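Local coordinates for uncharacterized protein (Corynebacterium glutamicum, PDB 2NSF) that probably catalyses the mycothiol-dependent isomerization of maleylpyruvate, using a bound zinc ion, at residues Met21-Leu29 against Pro182-Ala190; Asn82-Gly90 against Glu134-Leu145. All blocks are in the same frame, centred on the assembly; numbering follows the deposited sequence.

Interaction 1: residues Met21-Leu29 against Pro182-Ala190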
ATOM      1  N   MET A  21      -9.901  18.872  -4.304  1.00 53.22           N
ATOM      2  CA  MET A  21      -8.869  17.991  -3.695  1.00 52.62           C
ATOM      3  C   MET A  21      -8.525  16.817  -4.582  1.00 50.28           C
ATOM      4  O   MET A  21      -9.255  15.824  -4.769  1.00 50.68           O
ATOM      5  CB  MET A  21      -9.197  17.498  -2.309  1.00 54.98           C
ATOM      6  CG  MET A  21     -10.194  18.319  -1.541  1.00 58.21           C
ATOM      7  SD  MET A  21     -11.816  17.628  -1.860  1.00 62.88           S
ATOM      8  CE  MET A  21     -11.854  16.220  -0.701  1.00 61.72           C
ATOM      9  N   THR A  22      -7.320  16.987  -5.056  1.00 46.85           N
ATOM     10  CA  THR A  22      -6.721  16.138  -5.976  1.00 43.55           C
ATOM     11  C   THR A  22      -6.183  14.811  -5.436  1.00 38.98           C
ATOM     12  O   THR A  22      -5.996  14.602  -4.229  1.00 37.65           O
ATOM     13  CB  THR A  22      -5.726  17.054  -6.811  1.00 45.27           C
ATOM     14  OG1 THR A  22      -4.633  16.318  -7.306  1.00 47.70           O
ATOM     15  CG2 THR A  22      -5.279  18.279  -5.960  1.00 46.28           C
ATOM     16  N   THR A  23      -6.072  13.874  -6.368  1.00 35.05           N
ATOM     17  CA  THR A  23      -5.609  12.546  -6.052  1.00 32.00           C
ATOM     18  C   THR A  23      -4.153  12.441  -6.421  1.00 28.61           C
ATOM     19  O   THR A  23      -3.606  13.274  -7.143  1.00 25.01           O
ATOM     20  CB  THR A  23      -6.366  11.468  -6.850  1.00 32.56           C
ATOM     21  OG1 THR A  23      -5.939  11.502  -8.218  1.00 33.24           O
ATOM     22  CG2 THR A  23      -7.863  11.703  -6.784  1.00 34.31           C
ATOM     23  N   PHE A  24      -3.542  11.385  -5.915  1.00 25.87           N
ATOM     24  CA  PHE A  24      -2.147  11.103  -6.166  1.00 24.57           C
ATOM     25  C   PHE A  24      -1.889  11.084  -7.669  1.00 24.87           C
ATOM     26  O   PHE A  24      -0.879  11.596  -8.152  1.00 24.39           O
ATOM     27  CB  PHE A  24      -1.815   9.737  -5.573  1.00 23.40           C
ATOM     28  CG  PHE A  24      -0.369   9.376  -5.647  1.00 21.58           C
ATOM     29  CD1 PHE A  24       0.498   9.722  -4.622  1.00 21.78           C
ATOM     30  CD2 PHE A  24       0.131   8.692  -6.750  1.00 22.37           C
ATOM     31  CE1 PHE A  24       1.853   9.382  -4.687  1.00 22.67           C
ATOM     32  CE2 PHE A  24       1.478   8.349  -6.828  1.00 21.72           C
ATOM     33  CZ  PHE A  24       2.341   8.696  -5.796  1.00 21.34           C
ATOM     34  N   HIS A  25      -2.821  10.492  -8.406  1.00 24.66           N
ATOM     35  CA  HIS A  25      -2.691  10.352  -9.850  1.00 28.20           C
ATOM     36  C   HIS A  25      -2.617  11.656 -10.645  1.00 30.28           C
ATOM     37  O   HIS A  25      -1.981  11.698 -11.701  1.00 32.62           O
ATOM     38  CB  HIS A  25      -3.830   9.476 -10.375  1.00 28.11           C
ATOM     39  CG  HIS A  25      -3.984   8.185  -9.630  1.00 27.74           C
ATOM     40  ND1 HIS A  25      -2.962   7.267  -9.511  1.00 28.34           N
ATOM     41  CD2 HIS A  25      -5.034   7.667  -8.950  1.00 28.17           C
ATOM     42  CE1 HIS A  25      -3.374   6.242  -8.787  1.00 28.72           C
ATOM     43  NE2 HIS A  25      -4.628   6.460  -8.433  1.00 28.96           N
ATOM     44  N   ASP A  26      -3.251  12.714 -10.144  1.00 32.07           N
ATOM     45  CA  ASP A  26      -3.252  14.010 -10.828  1.00 33.64           C
ATOM     46  C   ASP A  26      -1.965  14.790 -10.579  1.00 32.50           C
ATOM     47  O   ASP A  26      -1.699  15.793 -11.245  1.00 32.00           O
ATOM     48  CB  ASP A  26      -4.423  14.878 -10.357  1.00 36.92           C
ATOM     49  CG  ASP A  26      -5.759  14.179 -10.466  1.00 40.35           C
ATOM     50  OD1 ASP A  26      -6.090  13.676 -11.565  1.00 40.73           O
ATOM     51  OD2 ASP A  26      -6.486  14.143  -9.447  1.00 42.77           O
ATOM     52  N   LEU A  27      -1.175  14.342  -9.613  1.00 30.12           N
ATOM     53  CA  LEU A  27       0.067  15.023  -9.278  1.00 28.86           C
ATOM     54  C   LEU A  27       1.132  14.851 -10.351  1.00 29.55           C
ATOM     55  O   LEU A  27       1.142  13.856 -11.080  1.00 27.88           O
ATOM     56  CB  LEU A  27       0.621  14.496  -7.952  1.00 29.49           C
ATOM     57  CG  LEU A  27      -0.250  14.642  -6.706  1.00 30.20           C
ATOM     58  CD1 LEU A  27       0.429  13.958  -5.526  1.00 30.49           C
ATOM     59  CD2 LEU A  27      -0.482  16.114  -6.415  1.00 30.46           C
ATOM     60  N   PRO A  28       2.034  15.837 -10.480  1.00 30.41           N
ATOM     61  CA  PRO A  28       3.099  15.736 -11.480  1.00 31.16           C
ATOM     62  C   PRO A  28       3.996  14.566 -11.079  1.00 31.11           C
ATOM     63  O   PRO A  28       4.125  14.259  -9.893  1.00 29.30           O
ATOM     64  CB  PRO A  28       3.817  17.077 -11.355  1.00 32.05           C
ATOM     65  CG  PRO A  28       2.720  18.005 -10.931  1.00 32.30           C
ATOM     66  CD  PRO A  28       1.994  17.186  -9.892  1.00 30.94           C
ATOM     67  N   LEU A  29       4.607  13.914 -12.061  1.00 30.79           N
ATOM     68  CA  LEU A  29       5.479  12.774 -11.794  1.00 30.83           C
ATOM     69  C   LEU A  29       6.500  13.024 -10.687  1.00 30.23           C
ATOM     70  O   LEU A  29       6.682  12.184  -9.806  1.00 28.06           O
ATOM     71  CB  LEU A  29       6.202  12.359 -13.076  1.00 34.10           C
ATOM     72  CG  LEU A  29       5.618  11.157 -13.825  1.00 37.83           C
ATOM     73  CD1 LEU A  29       6.067  11.173 -15.277  1.00 38.89           C
ATOM     74  CD2 LEU A  29       6.057   9.879 -13.136  1.00 38.83           C
ATOM     75  N   PRO A 182       0.510  11.504   4.311  1.00 18.80           N
ATOM     76  CA  PRO A 182       0.057  12.709   3.615  1.00 18.94           C
ATOM     77  C   PRO A 182      -1.388  12.551   3.158  1.00 20.32           C
ATOM     78  O   PRO A 182      -1.782  11.507   2.639  1.00 19.69           O
ATOM     79  CB  PRO A 182       1.028  12.816   2.448  1.00 20.25           C
ATOM     80  CG  PRO A 182       2.302  12.316   3.051  1.00 21.27           C
ATOM     81  CD  PRO A 182       1.840  11.091   3.824  1.00 20.13           C
ATOM     82  N   GLU A 183      -2.175  13.602   3.352  1.00 19.43           N
ATOM     83  CA  GLU A 183      -3.580  13.579   2.989  1.00 20.09           C
ATOM     84  C   GLU A 183      -3.864  13.154   1.546  1.00 18.96           C
ATOM     85  O   GLU A 183      -4.822  12.427   1.294  1.00 19.59           O
ATOM     86  CB  GLU A 183      -4.189  14.951   3.265  1.00 21.19           C
ATOM     87  CG  GLU A 183      -5.689  15.018   3.096  1.00 23.44           C
ATOM     88  CD  GLU A 183      -6.239  16.358   3.535  1.00 24.64           C
ATOM     89  OE1 GLU A 183      -6.028  16.721   4.710  1.00 23.20           O
ATOM     90  OE2 GLU A 183      -6.875  17.046   2.711  1.00 28.01           O
ATOM     91  N   VAL A 184      -3.047  13.601   0.597  1.00 18.24           N
ATOM     92  CA  VAL A 184      -3.287  13.236  -0.794  1.00 19.67           C
ATOM     93  C   VAL A 184      -3.249  11.715  -0.957  1.00 19.14           C
ATOM     94  O   VAL A 184      -3.995  11.147  -1.759  1.00 18.29           O
ATOM     95  CB  VAL A 184      -2.262  13.910  -1.751  1.00 20.49           C
ATOM     96  CG1 VAL A 184      -0.863  13.356  -1.516  1.00 22.21           C
ATOM     97  CG2 VAL A 184      -2.697  13.712  -3.197  1.00 22.51           C
ATOM     98  N   ILE A 185      -2.402  11.051  -0.179  1.00 18.50           N
ATOM     99  CA  ILE A 185      -2.318   9.599  -0.245  1.00 18.38           C
ATOM    100  C   ILE A 185      -3.523   8.970   0.446  1.00 17.71           C
ATOM    101  O   ILE A 185      -4.094   8.002  -0.055  1.00 16.72           O
ATOM    102  CB  ILE A 185      -1.002   9.091   0.382  1.00 20.82           C
ATOM    103  CG1 ILE A 185       0.162   9.439  -0.555  1.00 20.99           C
ATOM    104  CG2 ILE A 185      -1.073   7.582   0.622  1.00 18.72           C
ATOM    105  CD1 ILE A 185       1.523   9.137   0.012  1.00 22.60           C
ATOM    106  N   LEU A 186      -3.928   9.524   1.585  1.00 15.56           N
ATOM    107  CA  LEU A 186      -5.089   9.000   2.300  1.00 15.74           C
ATOM    108  C   LEU A 186      -6.364   9.155   1.464  1.00 16.85           C
ATOM    109  O   LEU A 186      -7.189   8.239   1.404  1.00 15.55           O
ATOM    110  CB  LEU A 186      -5.271   9.726   3.641  1.00 15.53           C
ATOM    111  CG  LEU A 186      -4.237   9.439   4.735  1.00 16.03           C
ATOM    112  CD1 LEU A 186      -4.563  10.265   5.970  1.00 18.17           C
ATOM    113  CD2 LEU A 186      -4.254   7.946   5.080  1.00 14.09           C
ATOM    114  N   ARG A 187      -6.528  10.312   0.825  1.00 16.41           N
ATOM    115  CA  ARG A 187      -7.710  10.550  -0.000  1.00 19.56           C
ATOM    116  C   ARG A 187      -7.761   9.569  -1.162  1.00 19.58           C
ATOM    117  O   ARG A 187      -8.827   9.053  -1.505  1.00 18.41           O
ATOM    118  CB  ARG A 187      -7.729  11.978  -0.553  1.00 21.77           C
ATOM    119  CG  ARG A 187      -8.006  13.060   0.482  1.00 27.80           C
ATOM    120  CD  ARG A 187      -8.368  14.377  -0.204  1.00 29.84           C
ATOM    121  NE  ARG A 187      -7.354  14.786  -1.173  1.00 30.82           N
ATOM    122  CZ  ARG A 187      -6.364  15.636  -0.919  1.00 31.62           C
ATOM    123  NH1 ARG A 187      -6.245  16.188   0.282  1.00 32.96           N
ATOM    124  NH2 ARG A 187      -5.481  15.926  -1.863  1.00 31.33           N
ATOM    125  N   THR A 188      -6.607   9.315  -1.769  1.00 17.34           N
ATOM    126  CA  THR A 188      -6.548   8.390  -2.894  1.00 18.07           C
ATOM    127  C   THR A 188      -6.848   6.965  -2.429  1.00 17.19           C
ATOM    128  O   THR A 188      -7.500   6.199  -3.143  1.00 17.16           O
ATOM    129  CB  THR A 188      -5.171   8.451  -3.589  1.00 19.52           C
ATOM    130  OG1 THR A 188      -4.898   9.808  -3.971  1.00 21.31           O
ATOM    131  CG2 THR A 188      -5.170   7.583  -4.849  1.00 18.67           C
ATOM    132  N   LEU A 189      -6.386   6.610  -1.232  1.00 16.58           N
ATOM    133  CA  LEU A 189      -6.647   5.279  -0.684  1.00 17.49           C
ATOM    134  C   LEU A 189      -8.131   5.088  -0.367  1.00 18.19           C
ATOM    135  O   LEU A 189      -8.701   4.028  -0.634  1.00 17.73           O
ATOM    136  CB  LEU A 189      -5.840   5.048   0.601  1.00 17.35           C
ATOM    137  CG  LEU A 189      -4.351   4.732   0.484  1.00 18.74           C
ATOM    138  CD1 LEU A 189      -3.726   4.692   1.886  1.00 17.12           C
ATOM    139  CD2 LEU A 189      -4.171   3.391  -0.225  1.00 19.57           C
ATOM    140  N   ALA A 190      -8.757   6.106   0.212  1.00 17.17           N
ATOM    141  CA  ALA A 190     -10.173   5.999   0.549  1.00 18.07           C
ATOM    142  C   ALA A 190     -10.988   5.732  -0.712  1.00 17.00           C
ATOM    143  O   ALA A 190     -11.889   4.886  -0.720  1.00 18.20           O
ATOM    144  CB  ALA A 190     -10.651   7.278   1.219  1.00 16.41           C
TER

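Interaction 2: residues Asn82-Gly90 against Glu134-Leu145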
ATOM      1  N   ASN A  82      10.517  -4.954 -11.977  1.00 21.17           N
ATOM      2  CA  ASN A  82      10.180  -5.730 -13.165  1.00 21.74           C
ATOM      3  C   ASN A  82       9.281  -4.927 -14.093  1.00 22.59           C
ATOM      4  O   ASN A  82       9.503  -4.893 -15.308  1.00 21.75           O
ATOM      5  CB  ASN A  82       9.490  -7.044 -12.787  1.00 21.30           C
ATOM      6  CG  ASN A  82      10.445  -8.042 -12.164  1.00 22.86           C
ATOM      7  OD1 ASN A  82      11.657  -7.984 -12.394  1.00 23.46           O
ATOM      8  ND2 ASN A  82       9.906  -8.975 -11.389  1.00 22.43           N
ATOM      9  N   LEU A  83       8.272  -4.273 -13.526  1.00 21.75           N
ATOM     10  CA  LEU A  83       7.359  -3.474 -14.333  1.00 21.50           C
ATOM     11  C   LEU A  83       8.090  -2.313 -14.994  1.00 21.95           C
ATOM     12  O   LEU A  83       7.790  -1.953 -16.133  1.00 21.51           O
ATOM     13  CB  LEU A  83       6.199  -2.945 -13.481  1.00 20.85           C
ATOM     14  CG  LEU A  83       5.269  -3.996 -12.863  1.00 20.28           C
ATOM     15  CD1 LEU A  83       4.106  -3.293 -12.165  1.00 20.29           C
ATOM     16  CD2 LEU A  83       4.742  -4.935 -13.943  1.00 21.32           C
ATOM     17  N   MET A  84       9.052  -1.719 -14.292  1.00 21.39           N
ATOM     18  CA  MET A  84       9.797  -0.613 -14.873  1.00 22.87           C
ATOM     19  C   MET A  84      10.707  -1.108 -15.996  1.00 24.49           C
ATOM     20  O   MET A  84      10.944  -0.388 -16.966  1.00 24.55           O
ATOM     21  CB  MET A  84      10.617   0.121 -13.807  1.00 23.30           C
ATOM     22  CG  MET A  84       9.773   0.842 -12.755  1.00 22.31           C
ATOM     23  SD  MET A  84       8.351   1.734 -13.447  1.00 23.29           S
ATOM     24  CE  MET A  84       9.135   2.838 -14.601  1.00 21.76           C
ATOM     25  N   HIS A  85      11.214  -2.333 -15.869  1.00 25.25           N
ATOM     26  CA  HIS A  85      12.072  -2.898 -16.911  1.00 26.49           C
ATOM     27  C   HIS A  85      11.208  -3.166 -18.139  1.00 25.56           C
ATOM     28  O   HIS A  85      11.606  -2.900 -19.270  1.00 26.14           O
ATOM     29  CB  HIS A  85      12.725  -4.198 -16.432  1.00 28.49           C
ATOM     30  CG  HIS A  85      13.546  -4.880 -17.483  1.00 32.36           C
ATOM     31  ND1 HIS A  85      13.031  -5.842 -18.326  1.00 34.76           N
ATOM     32  CD2 HIS A  85      14.837  -4.712 -17.855  1.00 33.77           C
ATOM     33  CE1 HIS A  85      13.969  -6.237 -19.168  1.00 34.15           C
ATOM     34  NE2 HIS A  85      15.075  -5.565 -18.906  1.00 34.66           N
ATOM     35  N   TRP A  86      10.016  -3.697 -17.893  1.00 23.98           N
ATOM     36  CA  TRP A  86       9.050  -3.986 -18.946  1.00 25.34           C
ATOM     37  C   TRP A  86       8.757  -2.672 -19.671  1.00 25.69           C
ATOM     38  O   TRP A  86       8.748  -2.607 -20.903  1.00 26.26           O
ATOM     39  CB  TRP A  86       7.778  -4.542 -18.292  1.00 24.10           C
ATOM     40  CG  TRP A  86       6.598  -4.823 -19.193  1.00 24.92           C
ATOM     41  CD1 TRP A  86       6.455  -4.491 -20.516  1.00 25.24           C
ATOM     42  CD2 TRP A  86       5.376  -5.461 -18.808  1.00 23.46           C
ATOM     43  NE1 TRP A  86       5.217  -4.886 -20.971  1.00 24.29           N
ATOM     44  CE2 TRP A  86       4.535  -5.482 -19.942  1.00 24.25           C
ATOM     45  CE3 TRP A  86       4.907  -6.018 -17.609  1.00 21.65           C
ATOM     46  CZ2 TRP A  86       3.252  -6.040 -19.914  1.00 25.06           C
ATOM     47  CZ3 TRP A  86       3.636  -6.572 -17.580  1.00 23.82           C
ATOM     48  CH2 TRP A  86       2.822  -6.578 -18.727  1.00 24.55           C
ATOM     49  N   ALA A  87       8.540  -1.618 -18.892  1.00 25.50           N
ATOM     50  CA  ALA A  87       8.234  -0.304 -19.440  1.00 26.50           C
ATOM     51  C   ALA A  87       9.360   0.285 -20.286  1.00 26.86           C
ATOM     52  O   ALA A  87       9.114   0.813 -21.371  1.00 27.06           O
ATOM     53  CB  ALA A  87       7.887   0.656 -18.310  1.00 25.61           C
ATOM     54  N   ASN A  88      10.591   0.196 -19.792  1.00 27.76           N
ATOM     55  CA  ASN A  88      11.735   0.750 -20.505  1.00 29.73           C
ATOM     56  C   ASN A  88      12.250  -0.079 -21.679  1.00 31.13           C
ATOM     57  O   ASN A  88      12.871   0.467 -22.593  1.00 31.65           O
ATOM     58  CB  ASN A  88      12.891   1.013 -19.533  1.00 29.41           C
ATOM     59  CG  ASN A  88      12.608   2.160 -18.583  1.00 29.29           C
ATOM     60  OD1 ASN A  88      12.220   1.953 -17.433  1.00 30.63           O
ATOM     61  ND2 ASN A  88      12.796   3.381 -19.064  1.00 27.77           N
ATOM     62  N   THR A  89      11.998  -1.383 -21.667  1.00 31.00           N
ATOM     63  CA  THR A  89      12.475  -2.243 -22.749  1.00 33.07           C
ATOM     64  C   THR A  89      11.354  -2.678 -23.684  1.00 34.47           C
ATOM     65  O   THR A  89      11.606  -3.105 -24.814  1.00 34.94           O
ATOM     66  CB  THR A  89      13.148  -3.519 -22.198  1.00 31.50           C
ATOM     67  OG1 THR A  89      12.151  -4.381 -21.638  1.00 32.50           O
ATOM     68  CG2 THR A  89      14.168  -3.165 -21.126  1.00 31.35           C
ATOM     69  N   GLY A  90      10.119  -2.566 -23.208  1.00 35.27           N
ATOM     70  CA  GLY A  90       8.977  -2.971 -24.007  1.00 35.91           C
ATOM     71  C   GLY A  90       8.777  -4.473 -23.943  1.00 36.72           C
ATOM     72  O   GLY A  90       7.882  -5.020 -24.583  1.00 37.08           O
ATOM     73  N   GLU A 134      16.222   6.329 -14.045  1.00 32.53           N
ATOM     74  CA  GLU A 134      16.667   6.095 -15.415  1.00 34.09           C
ATOM     75  C   GLU A 134      15.544   5.821 -16.410  1.00 33.19           C
ATOM     76  O   GLU A 134      15.805   5.508 -17.573  1.00 34.16           O
ATOM     77  CB  GLU A 134      17.678   4.945 -15.440  1.00 35.75           C
ATOM     78  CG  GLU A 134      18.814   5.122 -14.438  1.00 38.77           C
ATOM     79  CD  GLU A 134      19.922   4.101 -14.611  1.00 40.29           C
ATOM     80  OE1 GLU A 134      19.624   2.951 -14.988  1.00 41.35           O
ATOM     81  OE2 GLU A 134      21.095   4.446 -14.353  1.00 41.90           O
ATOM     82  N   THR A 135      14.301   5.950 -15.961  1.00 31.64           N
ATOM     83  CA  THR A 135      13.147   5.714 -16.823  1.00 31.42           C
ATOM     84  C   THR A 135      12.939   6.876 -17.791  1.00 33.26           C
ATOM     85  O   THR A 135      12.951   8.041 -17.390  1.00 32.81           O
ATOM     86  CB  THR A 135      11.865   5.509 -15.983  1.00 29.40           C
ATOM     87  OG1 THR A 135      11.982   4.296 -15.233  1.00 27.84           O
ATOM     88  CG2 THR A 135      10.630   5.429 -16.878  1.00 26.70           C
ATOM     89  N   SER A 136      12.751   6.551 -19.068  1.00 35.10           N
ATOM     90  CA  SER A 136      12.549   7.569 -20.091  1.00 37.21           C
ATOM     91  C   SER A 136      11.143   8.151 -20.025  1.00 38.65           C
ATOM     92  O   SER A 136      10.230   7.536 -19.474  1.00 38.22           O
ATOM     93  CB  SER A 136      12.788   6.984 -21.486  1.00 37.08           C
ATOM     94  OG  SER A 136      11.843   5.975 -21.787  1.00 38.82           O
ATOM     95  N   GLU A 137      10.983   9.340 -20.594  1.00 39.84           N
ATOM     96  CA  GLU A 137       9.697  10.022 -20.611  1.00 40.99           C
ATOM     97  C   GLU A 137       8.585   9.141 -21.178  1.00 39.81           C
ATOM     98  O   GLU A 137       7.527   9.001 -20.567  1.00 38.85           O
ATOM     99  CB  GLU A 137       9.808  11.315 -21.427  1.00 44.46           C
ATOM    100  CG  GLU A 137       8.485  12.031 -21.640  1.00 49.64           C
ATOM    101  CD  GLU A 137       8.519  13.475 -21.180  1.00 53.13           C
ATOM    102  OE1 GLU A 137       8.878  13.714 -20.006  1.00 56.00           O
ATOM    103  OE2 GLU A 137       8.183  14.369 -21.987  1.00 54.05           O
ATOM    104  N   ASP A 138       8.827   8.543 -22.340  1.00 38.61           N
ATOM    105  CA  ASP A 138       7.823   7.686 -22.964  1.00 38.01           C
ATOM    106  C   ASP A 138       7.510   6.448 -22.131  1.00 36.02           C
ATOM    107  O   ASP A 138       6.358   6.026 -22.046  1.00 36.69           O
ATOM    108  CB  ASP A 138       8.273   7.241 -24.360  1.00 39.93           C
ATOM    109  CG  ASP A 138       8.511   8.409 -25.302  1.00 42.73           C
ATOM    110  OD1 ASP A 138       7.958   9.504 -25.056  1.00 42.72           O
ATOM    111  OD2 ASP A 138       9.243   8.222 -26.300  1.00 43.60           O
ATOM    112  N   ALA A 139       8.536   5.868 -21.517  1.00 33.54           N
ATOM    113  CA  ALA A 139       8.361   4.664 -20.710  1.00 31.44           C
ATOM    114  C   ALA A 139       7.393   4.852 -19.546  1.00 30.07           C
ATOM    115  O   ALA A 139       6.703   3.908 -19.149  1.00 27.99           O
ATOM    116  CB  ALA A 139       9.717   4.184 -20.191  1.00 30.15           C
ATOM    117  N   TRP A 140       7.332   6.062 -19.001  1.00 28.81           N
ATOM    118  CA  TRP A 140       6.435   6.324 -17.881  1.00 28.88           C
ATOM    119  C   TRP A 140       4.970   6.040 -18.214  1.00 28.99           C
ATOM    120  O   TRP A 140       4.182   5.728 -17.325  1.00 28.70           O
ATOM    121  CB  TRP A 140       6.590   7.769 -17.388  1.00 28.27           C
ATOM    122  CG  TRP A 140       7.783   7.986 -16.494  1.00 27.26           C
ATOM    123  CD1 TRP A 140       8.870   8.775 -16.751  1.00 27.23           C
ATOM    124  CD2 TRP A 140       7.997   7.417 -15.196  1.00 25.91           C
ATOM    125  NE1 TRP A 140       9.745   8.734 -15.689  1.00 27.84           N
ATOM    126  CE2 TRP A 140       9.234   7.908 -14.721  1.00 26.21           C
ATOM    127  CE3 TRP A 140       7.262   6.537 -14.388  1.00 23.86           C
ATOM    128  CZ2 TRP A 140       9.757   7.549 -13.471  1.00 26.43           C
ATOM    129  CZ3 TRP A 140       7.781   6.179 -13.140  1.00 25.22           C
ATOM    130  CH2 TRP A 140       9.016   6.687 -12.697  1.00 24.05           C
ATOM    131  N   SER A 141       4.603   6.133 -19.490  1.00 29.10           N
ATOM    132  CA  SER A 141       3.222   5.880 -19.890  1.00 30.31           C
ATOM    133  C   SER A 141       3.007   4.511 -20.537  1.00 30.19           C
ATOM    134  O   SER A 141       1.903   4.188 -20.981  1.00 29.65           O
ATOM    135  CB  SER A 141       2.735   6.979 -20.838  1.00 32.87           C
ATOM    136  OG  SER A 141       3.519   7.013 -22.016  1.00 36.27           O
ATOM    137  N   HIS A 142       4.061   3.702 -20.584  1.00 30.24           N
ATOM    138  CA  HIS A 142       3.971   2.369 -21.170  1.00 30.90           C
ATOM    139  C   HIS A 142       3.016   1.518 -20.332  1.00 29.84           C
ATOM    140  O   HIS A 142       3.089   1.525 -19.104  1.00 29.75           O
ATOM    141  CB  HIS A 142       5.363   1.731 -21.208  1.00 31.99           C
ATOM    142  CG  HIS A 142       5.438   0.484 -22.033  1.00 33.97           C
ATOM    143  ND1 HIS A 142       4.799  -0.684 -21.681  1.00 34.17           N
ATOM    144  CD2 HIS A 142       6.071   0.230 -23.202  1.00 33.99           C
ATOM    145  CE1 HIS A 142       5.036  -1.607 -22.597  1.00 35.17           C
ATOM    146  NE2 HIS A 142       5.805  -1.078 -23.530  1.00 34.85           N
ATOM    147  N   GLU A 143       2.120   0.790 -20.990  1.00 29.61           N
ATOM    148  CA  GLU A 143       1.160  -0.040 -20.274  1.00 29.78           C
ATOM    149  C   GLU A 143       1.768  -1.318 -19.723  1.00 28.32           C
ATOM    150  O   GLU A 143       2.479  -2.037 -20.424  1.00 28.88           O
ATOM    151  CB  GLU A 143      -0.024  -0.414 -21.170  1.00 32.12           C
ATOM    152  CG  GLU A 143      -0.828   0.761 -21.684  1.00 36.60           C
ATOM    153  CD  GLU A 143      -2.223   0.350 -22.114  1.00 38.24           C
ATOM    154  OE1 GLU A 143      -2.367  -0.759 -22.674  1.00 39.54           O
ATOM    155  OE2 GLU A 143      -3.170   1.135 -21.898  1.00 40.50           O
ATOM    156  N   VAL A 144       1.470  -1.591 -18.460  1.00 26.05           N
ATOM    157  CA  VAL A 144       1.958  -2.780 -17.785  1.00 24.61           C
ATOM    158  C   VAL A 144       0.798  -3.368 -16.995  1.00 25.18           C
ATOM    159  O   VAL A 144      -0.258  -2.742 -16.866  1.00 24.51           O
ATOM    160  CB  VAL A 144       3.127  -2.438 -16.831  1.00 24.22           C
ATOM    161  CG1 VAL A 144       4.306  -1.900 -17.633  1.00 25.04           C
ATOM    162  CG2 VAL A 144       2.675  -1.407 -15.800  1.00 22.95           C
ATOM    163  N   LEU A 145       0.989  -4.569 -16.468  1.00 24.57           N
ATOM    164  CA  LEU A 145      -0.065  -5.229 -15.714  1.00 26.27           C
ATOM    165  C   LEU A 145       0.329  -5.382 -14.253  1.00 27.36           C
ATOM    166  O   LEU A 145       1.461  -5.758 -13.948  1.00 27.98           O
ATOM    167  CB  LEU A 145      -0.346  -6.608 -16.317  1.00 27.94           C
ATOM    168  CG  LEU A 145      -1.705  -7.245 -16.020  1.00 32.12           C
ATOM    169  CD1 LEU A 145      -2.801  -6.431 -16.698  1.00 31.50           C
ATOM    170  CD2 LEU A 145      -1.730  -8.679 -16.527  1.00 32.92           C
TER

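Interaction 1: residues Met21-Leu29 against Pro182-Ala190
Thr188 and Arg187 on the first turns of helix 183-199 catch the N-terminal segment Met21-Leu29, a loop with a short 3-10 turn at Phe24-Asp26, just before it enters helix 29-49, probably part of the helical bundle that carries the zinc site. The contact therefore ties the start of the chain to a helix of the MDMPI C-terminal region. The hydroxyl of Thr188 works in both directions: OG1 takes the N-H of Phe24 (N to OG1 2.8 Å, nearly straight at 168°) and gives its own proton to Val184 O, 2.7 Å away. With OG1 anti to the carbonyl carbon (chi1 -55°), that proton can reach back into the preceding turn while the oxygen still faces the loop. Two residues earlier in the segment, Thr22 O is met edge-on by the guanidinium of Arg187: NH2 lies 2.8 Å from that oxygen, which falls in the guanidinium plane, and NE adds a weak second bond. Met21 CB covers one guanidinium face, 3.5 Å from NE, and Val184 CA lies over the opposite one. A salt bridge from NH1 to Glu183 OE2 helps fix the rotation of the group. Below this polar layer, Phe24 runs alongside Ile185, pointing the same way, and its ring also meets Trp159 of helix 156-171. Val184 CG2 packs under the backbone of Thr22 and Phe24, and reaches Leu27 CD1 tip to tip at 3.9 Å.

Interaction 2: residues Asn82-Gly90 against Glu134-Leu145
Trp86 O accepts the N-H of Gly90 at 2.7 Å from Gly90 N, closing the last turn of helix 66-89, and the same oxygen sits over a face of the His142 ring. Ala87 CA also lies over that imidazole, 4.2 Å from its centroid, as a CH-pi contact. CG of His142 is anti to its backbone N (chi1 -168°), which lays the ring along the end of the helix. There ND1 donates to Glu143 O from above the carbonyl plane, and NE2 comes within 3.7 Å of Gly90 CA. The indole of Trp86 meets this imidazole obliquely, with planes at 64°, and turns one face to the strand. Val144 CA stands almost on the normal of its six-membered ring, 4.0 Å from the centroid, while Val144 CG1 lies over the same indole, offset toward its rim, nearest CD2, and Leu145 CB approaches CH2. Leu83 adds CD2 against Val144 CB and 3.4 Å from Leu145 O.

On the inner flank, Met84, bent at chi2 and chi3, brings CE over a face of Trp140, 3.9 Å from CZ3, while SD stands obliquely to the six-membered ring in a Met-aromatic contact. The same methyl abuts Thr135, whose OG1 is held by Ala131 O. Between the two groups Ala87 CB rests 3.6 Å from the backbone Ala139 O, and the two alanine methyls touch. Val144 pairs with Val152, so the contact seats a small beta-hairpin, strands 143-145 and 151-153, on the C-terminal turns of a bundle helix, within what is probably a DinB-like four-helix bundle.

Both interactions are partly buried, and their centres lie 22 Å apart, with 82-90 and 134-145 nested inside the loop closed by interaction 1. They meet where Leu29 CD2 packs on Trp140 CD2 (3.8 Å), and helix 156-171, which carries Glu164 and His168 of the zinc site, underlies both. Interaction 1 joins the N-terminal segment to the C-terminal region through directed bonds to backbone groups, whereas interaction 2 stays within the N-terminal family region and relies mainly on aromatic faces, methyls and CH-pi contacts. Interaction 1 is nearer the centre of the chain; interaction 2 lies toward one end. Neither supplies a zinc ligand: the nearest side chains, Ile185 and Leu83, are each about 13 Å from the ion.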